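Long-range contacts in fructokinase (Xylella fastidiosa Temecula1, PDB 3LJS), which probably phosphorylates fructose at the expense of ATP, as a sugar kinase of the PfkB (ribokinase-like) family: residues T6-G11 with S128-F133; Q54-L59 with L115-E120; L269-Q274 with V293-F298. One frame throughout, in Å; residues are numbered along the deposited sequence.

Contact 1: residues T6-G11 with S128-F133; sequences TILCFG and SDALIF
Thr-6 O takes the N-H of Leu-131 at 2.8 Å, in the plane of its carbonyl, and a weak second bond from Ile-132 N. This double use of one oxygen marks a beta bulge where two parallel strands meet in the central sheet of the ribokinase-like fold: the pairing jumps by one residue between Thr-6/Ala-130 and Ile-7/Ile-132. Ahead of the bulge Thr-6 N reaches Asp-129 O at 3.2 Å, where helix 124-129 runs out into the strand. Beyond it Leu-8 N gives a nearly straight bond to Ile-132 O (2.8 Å, 168° at the hydrogen), and Phe-133 CA brings its hydrogen to Leu-8 O.

Side chains then leave on the two faces of the sheet. Ile-7 and Ile-132 lie side by side, CG1 of Ile-7 4.1 Å from CD1 of Ile-132, under helix 262-275. On the other face, toward helix 143-158, Leu-8 and Phe-133 point the same way. The Phe-133 side chain starts with CG anti to the backbone N (chi1 178°), and its ring runs alongside both Leu-8 and Phe-10. The planes of the Phe-10 and Phe-133 rings are only 19° apart, but the rings are displaced, with centroids 6.0 Å apart, and form no real stack. CZ of Phe-133 sits 3.6 Å from CB of Phe-10, and CD1 of Phe-133 meets CG of Leu-8.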
# COMPACT_ATOMS: atom_id res chain seq x y z
N THR B 6 -6.10 -14.17 30.72
CA THR B 6 -6.07 -13.47 29.44
C THR B 6 -4.93 -13.92 28.54
O THR B 6 -3.81 -14.13 29.00
CB THR B 6 -5.97 -11.94 29.65
OG1 THR B 6 -7.05 -11.51 30.48
CG2 THR B 6 -6.04 -11.20 28.31
N ILE B 7 -5.25 -14.10 27.26
CA ILE B 7 -4.27 -14.49 26.27
C ILE B 7 -3.88 -13.19 25.58
O ILE B 7 -4.72 -12.49 25.03
CB ILE B 7 -4.85 -15.47 25.25
CG1 ILE B 7 -5.20 -16.78 25.97
CG2 ILE B 7 -3.84 -15.73 24.12
CD1 ILE B 7 -5.96 -17.76 25.12
N LEU B 8 -2.60 -12.87 25.66
CA LEU B 8 -2.08 -11.65 25.07
C LEU B 8 -1.38 -11.97 23.76
O LEU B 8 -0.37 -12.67 23.73
CB LEU B 8 -1.15 -11.01 26.10
CG LEU B 8 -0.11 -9.94 25.81
CD1 LEU B 8 -0.48 -9.15 24.59
CD2 LEU B 8 0.02 -9.06 27.05
N CYS B 9 -1.96 -11.49 22.66
CA CYS B 9 -1.39 -11.72 21.33
C CYS B 9 -0.68 -10.46 20.89
O CYS B 9 -1.30 -9.40 20.78
CB CYS B 9 -2.51 -12.06 20.33
SG CYS B 9 -3.32 -13.64 20.68
N PHE B 10 0.62 -10.57 20.64
CA PHE B 10 1.40 -9.40 20.28
C PHE B 10 1.99 -9.40 18.87
O PHE B 10 2.44 -10.42 18.37
CB PHE B 10 2.55 -9.22 21.28
CG PHE B 10 3.51 -8.14 20.90
CD1 PHE B 10 3.22 -6.81 21.18
CD2 PHE B 10 4.69 -8.44 20.22
CE1 PHE B 10 4.09 -5.79 20.77
CE2 PHE B 10 5.56 -7.43 19.81
CZ PHE B 10 5.26 -6.11 20.09
N GLY B 11 2.01 -8.23 18.25
CA GLY B 11 2.61 -8.15 16.93
C GLY B 11 1.90 -7.32 15.89
O GLY B 11 1.44 -6.21 16.15
N SER B 128 -0.12 -8.25 33.94
CA SER B 128 -0.64 -8.69 35.23
C SER B 128 -1.74 -9.73 35.04
O SER B 128 -1.74 -10.77 35.70
CB SER B 128 -1.21 -7.51 36.02
OG SER B 128 -0.18 -6.63 36.42
N ASP B 129 -2.66 -9.45 34.13
CA ASP B 129 -3.78 -10.35 33.86
C ASP B 129 -3.49 -11.45 32.83
O ASP B 129 -4.33 -12.32 32.62
CB ASP B 129 -5.00 -9.55 33.37
CG ASP B 129 -5.36 -8.40 34.30
OD1 ASP B 129 -5.39 -8.61 35.53
OD2 ASP B 129 -5.62 -7.29 33.79
N ALA B 130 -2.32 -11.41 32.21
CA ALA B 130 -1.99 -12.41 31.20
C ALA B 130 -1.51 -13.76 31.71
O ALA B 130 -0.68 -13.85 32.61
CB ALA B 130 -0.96 -11.84 30.23
N LEU B 131 -2.06 -14.82 31.12
CA LEU B 131 -1.66 -16.17 31.46
C LEU B 131 -0.80 -16.68 30.30
O LEU B 131 0.02 -17.59 30.47
CB LEU B 131 -2.89 -17.07 31.63
CG LEU B 131 -2.62 -18.57 31.84
CD1 LEU B 131 -1.66 -18.78 33.00
CD2 LEU B 131 -3.94 -19.29 32.09
N ILE B 132 -0.99 -16.09 29.12
CA ILE B 132 -0.25 -16.46 27.91
C ILE B 132 0.13 -15.22 27.10
O ILE B 132 -0.64 -14.26 27.01
CB ILE B 132 -1.11 -17.38 27.00
CG1 ILE B 132 -1.53 -18.63 27.79
CG2 ILE B 132 -0.31 -17.80 25.76
CD1 ILE B 132 -2.42 -19.57 27.00
N PHE B 133 1.33 -15.24 26.52
CA PHE B 133 1.82 -14.15 25.67
C PHE B 133 2.21 -14.85 24.36
O PHE B 133 3.10 -15.70 24.35
CB PHE B 133 3.07 -13.50 26.28
CG PHE B 133 3.66 -12.38 25.44
CD1 PHE B 133 3.26 -11.06 25.62
CD2 PHE B 133 4.65 -12.66 24.49
CE1 PHE B 133 3.83 -10.03 24.87
CE2 PHE B 133 5.22 -11.63 23.73
CZ PHE B 133 4.81 -10.31 23.92

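Contact 2: residues Q54-L59 with L115-E120; sequences QFVGML and LLFRVE
Phe-117 and Val-56 meet where the loop after strand 103-108 folds over strand 53-60 of the central mixed sheet in this ribokinase-like fold. No hydrogen bond joins the two segments; the contact is packing on a kinked strand, broken at Gly-57, where the chain changes direction.

The tight part is built round the Phe-117 ring. With CG anti to the backbone N (chi1 -170°), Phe-117 lays this ring against the strand at its break. CD1 of Phe-117 is 3.5 Å from both CA and C of Gly-57, while the N of Met-58 lies at the ring edge, near its plane. Farther out, CZ of Phe-117 touches CG1 of Val-56 at 3.6 Å, the two side chains meeting at a slant. Phe-10, His-121 and Phe-122 each pack edge-to-face with the same ring, and Val-148 of helix 143-158 adds an aliphatic neighbour, so the ring is buried.

On the side where Leu-116 and Arg-118 are partly exposed the contacts are fewer, and one selenium makes most of them. Met-58, a selenomethionine, runs extended through CG to SE, which comes within 3.5 Å of Leu-116 CB. A bend at chi3 (-97°) then places CE 4.1 Å from the carbonyl O of Leu-116. The CB of Arg-118 leaves the backbone away from the strand, and its guanidinium folds back on the loop: NH1 gives one hydrogen bond to Leu-115 O at 2.9 Å and another to Phe-117 O, the donor standing 52° above the plane of the Phe-117 carbonyl.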
# COMPACT_ATOMS: atom_id res chain seq x y z
N GLN B 54 -6.56 -10.32 24.44
CA GLN B 54 -6.23 -8.95 24.13
C GLN B 54 -5.20 -8.94 23.01
O GLN B 54 -4.34 -9.82 22.94
CB GLN B 54 -5.67 -8.28 25.39
CG GLN B 54 -5.13 -6.88 25.21
CD GLN B 54 -4.59 -6.31 26.51
OE1 GLN B 54 -4.34 -7.04 27.47
NE2 GLN B 54 -4.40 -4.99 26.55
N PHE B 55 -5.31 -7.97 22.10
CA PHE B 55 -4.32 -7.85 21.04
C PHE B 55 -3.48 -6.63 21.39
O PHE B 55 -4.02 -5.54 21.60
CB PHE B 55 -4.95 -7.63 19.67
CG PHE B 55 -3.94 -7.40 18.57
CD1 PHE B 55 -3.26 -8.47 18.00
CD2 PHE B 55 -3.61 -6.11 18.17
CE1 PHE B 55 -2.26 -8.26 17.04
CE2 PHE B 55 -2.62 -5.89 17.21
CZ PHE B 55 -1.94 -6.97 16.65
N VAL B 56 -2.17 -6.83 21.45
CA VAL B 56 -1.25 -5.74 21.78
C VAL B 56 -0.38 -5.45 20.56
O VAL B 56 0.32 -6.33 20.06
CB VAL B 56 -0.37 -6.11 22.99
CG1 VAL B 56 0.69 -5.03 23.23
CG2 VAL B 56 -1.25 -6.26 24.23
N GLY B 57 -0.44 -4.22 20.09
CA GLY B 57 0.33 -3.83 18.93
C GLY B 57 -0.07 -2.43 18.50
O GLY B 57 -0.94 -1.80 19.11
N MSE B 58 0.56 -1.96 17.43
CA MSE B 58 0.29 -0.62 16.94
C MSE B 58 -0.44 -0.64 15.61
O MSE B 58 -0.06 -1.37 14.70
CB MSE B 58 1.61 0.15 16.81
CG MSE B 58 1.46 1.61 16.42
SE MSE B 58 3.13 2.56 16.69
CE MSE B 58 2.74 3.31 18.43
N LEU B 59 -1.50 0.16 15.52
CA LEU B 59 -2.30 0.29 14.31
C LEU B 59 -2.13 1.72 13.79
O LEU B 59 -1.96 2.65 14.57
CB LEU B 59 -3.78 0.05 14.61
CG LEU B 59 -4.18 -1.27 15.27
CD1 LEU B 59 -5.70 -1.37 15.37
CD2 LEU B 59 -3.62 -2.43 14.47
N LEU B 115 5.32 -1.83 13.01
CA LEU B 115 6.76 -1.87 13.26
C LEU B 115 7.23 -0.80 14.26
O LEU B 115 8.36 -0.86 14.74
CB LEU B 115 7.54 -1.67 11.96
CG LEU B 115 8.03 -2.83 11.09
CD1 LEU B 115 7.74 -4.16 11.72
CD2 LEU B 115 7.38 -2.71 9.72
N LEU B 116 6.37 0.16 14.56
CA LEU B 116 6.73 1.25 15.45
C LEU B 116 6.37 1.08 16.92
O LEU B 116 6.56 2.00 17.72
CB LEU B 116 6.15 2.56 14.91
CG LEU B 116 6.99 3.41 13.94
CD1 LEU B 116 8.04 2.59 13.24
CD2 LEU B 116 6.05 4.07 12.94
N PHE B 117 5.84 -0.08 17.28
CA PHE B 117 5.49 -0.34 18.67
C PHE B 117 6.81 -0.40 19.44
O PHE B 117 7.76 -1.04 19.01
CB PHE B 117 4.76 -1.68 18.80
CG PHE B 117 4.15 -1.93 20.16
CD1 PHE B 117 2.79 -1.75 20.36
CD2 PHE B 117 4.94 -2.33 21.23
CE1 PHE B 117 2.21 -1.99 21.61
CE2 PHE B 117 4.38 -2.56 22.49
CZ PHE B 117 3.01 -2.39 22.68
N ARG B 118 6.88 0.29 20.58
CA ARG B 118 8.11 0.28 21.38
C ARG B 118 7.80 -0.18 22.80
O ARG B 118 6.64 -0.19 23.21
CB ARG B 118 8.75 1.68 21.39
CG ARG B 118 9.34 2.10 20.03
CD ARG B 118 10.47 1.15 19.60
NE ARG B 118 10.96 1.44 18.25
CZ ARG B 118 10.56 0.80 17.14
NH1 ARG B 118 9.67 -0.19 17.21
NH2 ARG B 118 11.05 1.17 15.97
N VAL B 119 8.83 -0.57 23.54
CA VAL B 119 8.64 -1.07 24.90
C VAL B 119 7.79 -0.16 25.77
O VAL B 119 7.02 -0.64 26.60
CB VAL B 119 10.00 -1.32 25.58
CG1 VAL B 119 9.79 -1.73 27.03
CG2 VAL B 119 10.75 -2.43 24.84
N GLU B 120 7.91 1.15 25.56
CA GLU B 120 7.13 2.13 26.32
C GLU B 120 5.62 1.97 26.09
O GLU B 120 4.82 2.47 26.88
CB GLU B 120 7.55 3.54 25.92
CG GLU B 120 7.15 3.90 24.50
CD GLU B 120 7.92 5.08 23.94
OE1 GLU B 120 9.16 4.98 23.83
OE2 GLU B 120 7.29 6.10 23.59

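Contact 3: residues L269-Q274 with V293-F298; sequences LYTFAQ and VSTLRF
Helices 262-275 and 289-305 pack side by side through Thr-271 and Thr-295, whose CA atoms are 6.7 Å apart. The short segments here run at 133° to each other, with axes 9.6 Å apart at closest approach. The two threonines slide past one another in opposite directions, CG2 of Thr-271 lying 3.7 Å from OG1 of Thr-295 and almost as near to its CG2. Both threonines hold OG1 anti to the carbonyl carbon and the methyl anti to N, and the buried hydroxyls are satisfied within their own helices: OG1 of Thr-271 bonds to Gly-267 O and OG1 of Thr-295, weakly, to Ser-291 O.

In this PfkB-family kinase, helix 262-275 begins just after Gly-261, an ATP-binding residue, and lies on the central sheet, with helix 289-305 packed beside it. Aromatic rings flank the threonine pair. The Phe-298 ring reaches across to helix 262-275, where its CD2 comes within 3.1 Å of OG1 of Thr-271. The Tyr-270 and Phe-298 rings are inclined by 22° and displaced, touching through CD2 of Tyr-270 and CE2 of Phe-298; Leu-319 of helix 319-328 packs on both. From the other flank Phe-272 crosses Thr-295 at about a right angle, its CE1 3.9 Å from CG2 of Thr-295.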
# COMPACT_ATOMS: atom_id res chain seq x y z
N LEU B 269 -4.18 -22.32 22.53
CA LEU B 269 -4.01 -21.37 23.62
C LEU B 269 -5.32 -21.18 24.39
O LEU B 269 -5.30 -21.05 25.62
CB LEU B 269 -3.49 -20.03 23.09
CG LEU B 269 -2.15 -20.12 22.33
CD1 LEU B 269 -1.69 -18.71 21.94
CD2 LEU B 269 -1.10 -20.78 23.20
N TYR B 270 -6.44 -21.18 23.68
CA TYR B 270 -7.74 -21.04 24.32
C TYR B 270 -7.91 -22.15 25.37
O TYR B 270 -8.32 -21.90 26.50
CB TYR B 270 -8.88 -21.15 23.30
CG TYR B 270 -10.23 -21.42 23.94
CD1 TYR B 270 -10.98 -20.39 24.51
CD2 TYR B 270 -10.72 -22.72 24.02
CE1 TYR B 270 -12.19 -20.66 25.17
CE2 TYR B 270 -11.93 -23.00 24.68
CZ TYR B 270 -12.65 -21.97 25.25
OH TYR B 270 -13.82 -22.26 25.91
N THR B 271 -7.60 -23.39 24.97
CA THR B 271 -7.74 -24.52 25.87
C THR B 271 -6.79 -24.43 27.06
O THR B 271 -7.18 -24.74 28.19
CB THR B 271 -7.53 -25.86 25.14
OG1 THR B 271 -8.43 -25.94 24.02
CG2 THR B 271 -7.83 -27.02 26.06
N PHE B 272 -5.55 -24.00 26.80
CA PHE B 272 -4.56 -23.84 27.86
C PHE B 272 -5.10 -22.91 28.94
O PHE B 272 -5.05 -23.21 30.13
CB PHE B 272 -3.26 -23.21 27.33
CG PHE B 272 -2.38 -24.14 26.53
CD1 PHE B 272 -2.67 -25.50 26.41
CD2 PHE B 272 -1.26 -23.64 25.88
CE1 PHE B 272 -1.83 -26.34 25.67
CE2 PHE B 272 -0.42 -24.47 25.15
CZ PHE B 272 -0.70 -25.82 25.04
N ALA B 273 -5.61 -21.76 28.51
CA ALA B 273 -6.13 -20.76 29.42
C ALA B 273 -7.34 -21.26 30.21
O ALA B 273 -7.53 -20.86 31.36
CB ALA B 273 -6.49 -19.49 28.66
N GLN B 274 -8.15 -22.11 29.60
CA GLN B 274 -9.32 -22.67 30.28
C GLN B 274 -8.92 -23.71 31.33
O GLN B 274 -9.46 -23.74 32.43
CB GLN B 274 -10.27 -23.33 29.27
CG GLN B 274 -10.99 -22.38 28.31
CD GLN B 274 -11.97 -21.45 29.01
OE1 GLN B 274 -12.78 -21.89 29.83
NE2 GLN B 274 -11.91 -20.16 28.69
N VAL B 293 -2.69 -35.02 23.88
CA VAL B 293 -3.49 -35.49 22.75
C VAL B 293 -4.91 -34.93 22.79
O VAL B 293 -5.45 -34.52 21.77
CB VAL B 293 -3.55 -37.04 22.72
CG1 VAL B 293 -4.54 -37.51 21.67
CG2 VAL B 293 -2.17 -37.61 22.44
N SER B 294 -5.51 -34.90 23.98
CA SER B 294 -6.86 -34.38 24.12
C SER B 294 -6.94 -32.91 23.72
O SER B 294 -7.83 -32.50 22.98
CB SER B 294 -7.35 -34.54 25.56
OG SER B 294 -8.58 -33.85 25.74
N THR B 295 -6.00 -32.11 24.23
CA THR B 295 -5.98 -30.69 23.93
C THR B 295 -5.65 -30.37 22.48
O THR B 295 -6.26 -29.48 21.88
CB THR B 295 -4.99 -29.96 24.85
OG1 THR B 295 -5.51 -29.94 26.18
CG2 THR B 295 -4.75 -28.53 24.36
N LEU B 296 -4.68 -31.08 21.91
CA LEU B 296 -4.33 -30.81 20.53
C LEU B 296 -5.42 -31.28 19.57
O LEU B 296 -5.53 -30.77 18.46
CB LEU B 296 -2.97 -31.43 20.19
CG LEU B 296 -1.85 -30.85 21.08
CD1 LEU B 296 -0.52 -31.49 20.71
CD2 LEU B 296 -1.79 -29.33 20.91
N ARG B 297 -6.24 -32.24 19.99
CA ARG B 297 -7.33 -32.69 19.14
C ARG B 297 -8.30 -31.51 18.99
O ARG B 297 -8.85 -31.27 17.91
CB ARG B 297 -8.08 -33.88 19.75
CG ARG B 297 -9.40 -34.17 19.02
CD ARG B 297 -10.20 -35.30 19.67
NE ARG B 297 -9.51 -36.59 19.55
CZ ARG B 297 -8.92 -37.22 20.56
NH1 ARG B 297 -8.94 -36.70 21.78
NH2 ARG B 297 -8.30 -38.37 20.35
N PHE B 298 -8.53 -30.80 20.09
CA PHE B 298 -9.41 -29.64 20.08
C PHE B 298 -8.85 -28.59 19.12
O PHE B 298 -9.56 -28.04 18.28
CB PHE B 298 -9.49 -29.03 21.49
CG PHE B 298 -10.39 -27.83 21.59
CD1 PHE B 298 -11.73 -27.98 21.91
CD2 PHE B 298 -9.89 -26.55 21.34
CE1 PHE B 298 -12.58 -26.87 21.99
CE2 PHE B 298 -10.73 -25.43 21.41
CZ PHE B 298 -12.08 -25.59 21.73

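Contacts 1 and 2 share the central sheet, in which strands 6-10 and 53-60 are neighbours: Cys-9 O probably accepts a hydrogen bond from Val-56 N, and the centres are about 13 Å apart. Along the chain both segments of contact 2 fall between those of contact 1, and contact 3 follows them. Contact 1 pairs strands within the sheet, contact 2 lays a loop over one face, and contact 3 joins two helices on the opposite face, that of Ile-7 and Ile-132. The CD1 atoms of these isoleucines rest on Leu-269 O, linking contacts 1 and 3 (centres about 16 Å apart) through helix 262-275, which follows the ATP-binding Gly-261. Contacts 2 and 3 do not touch.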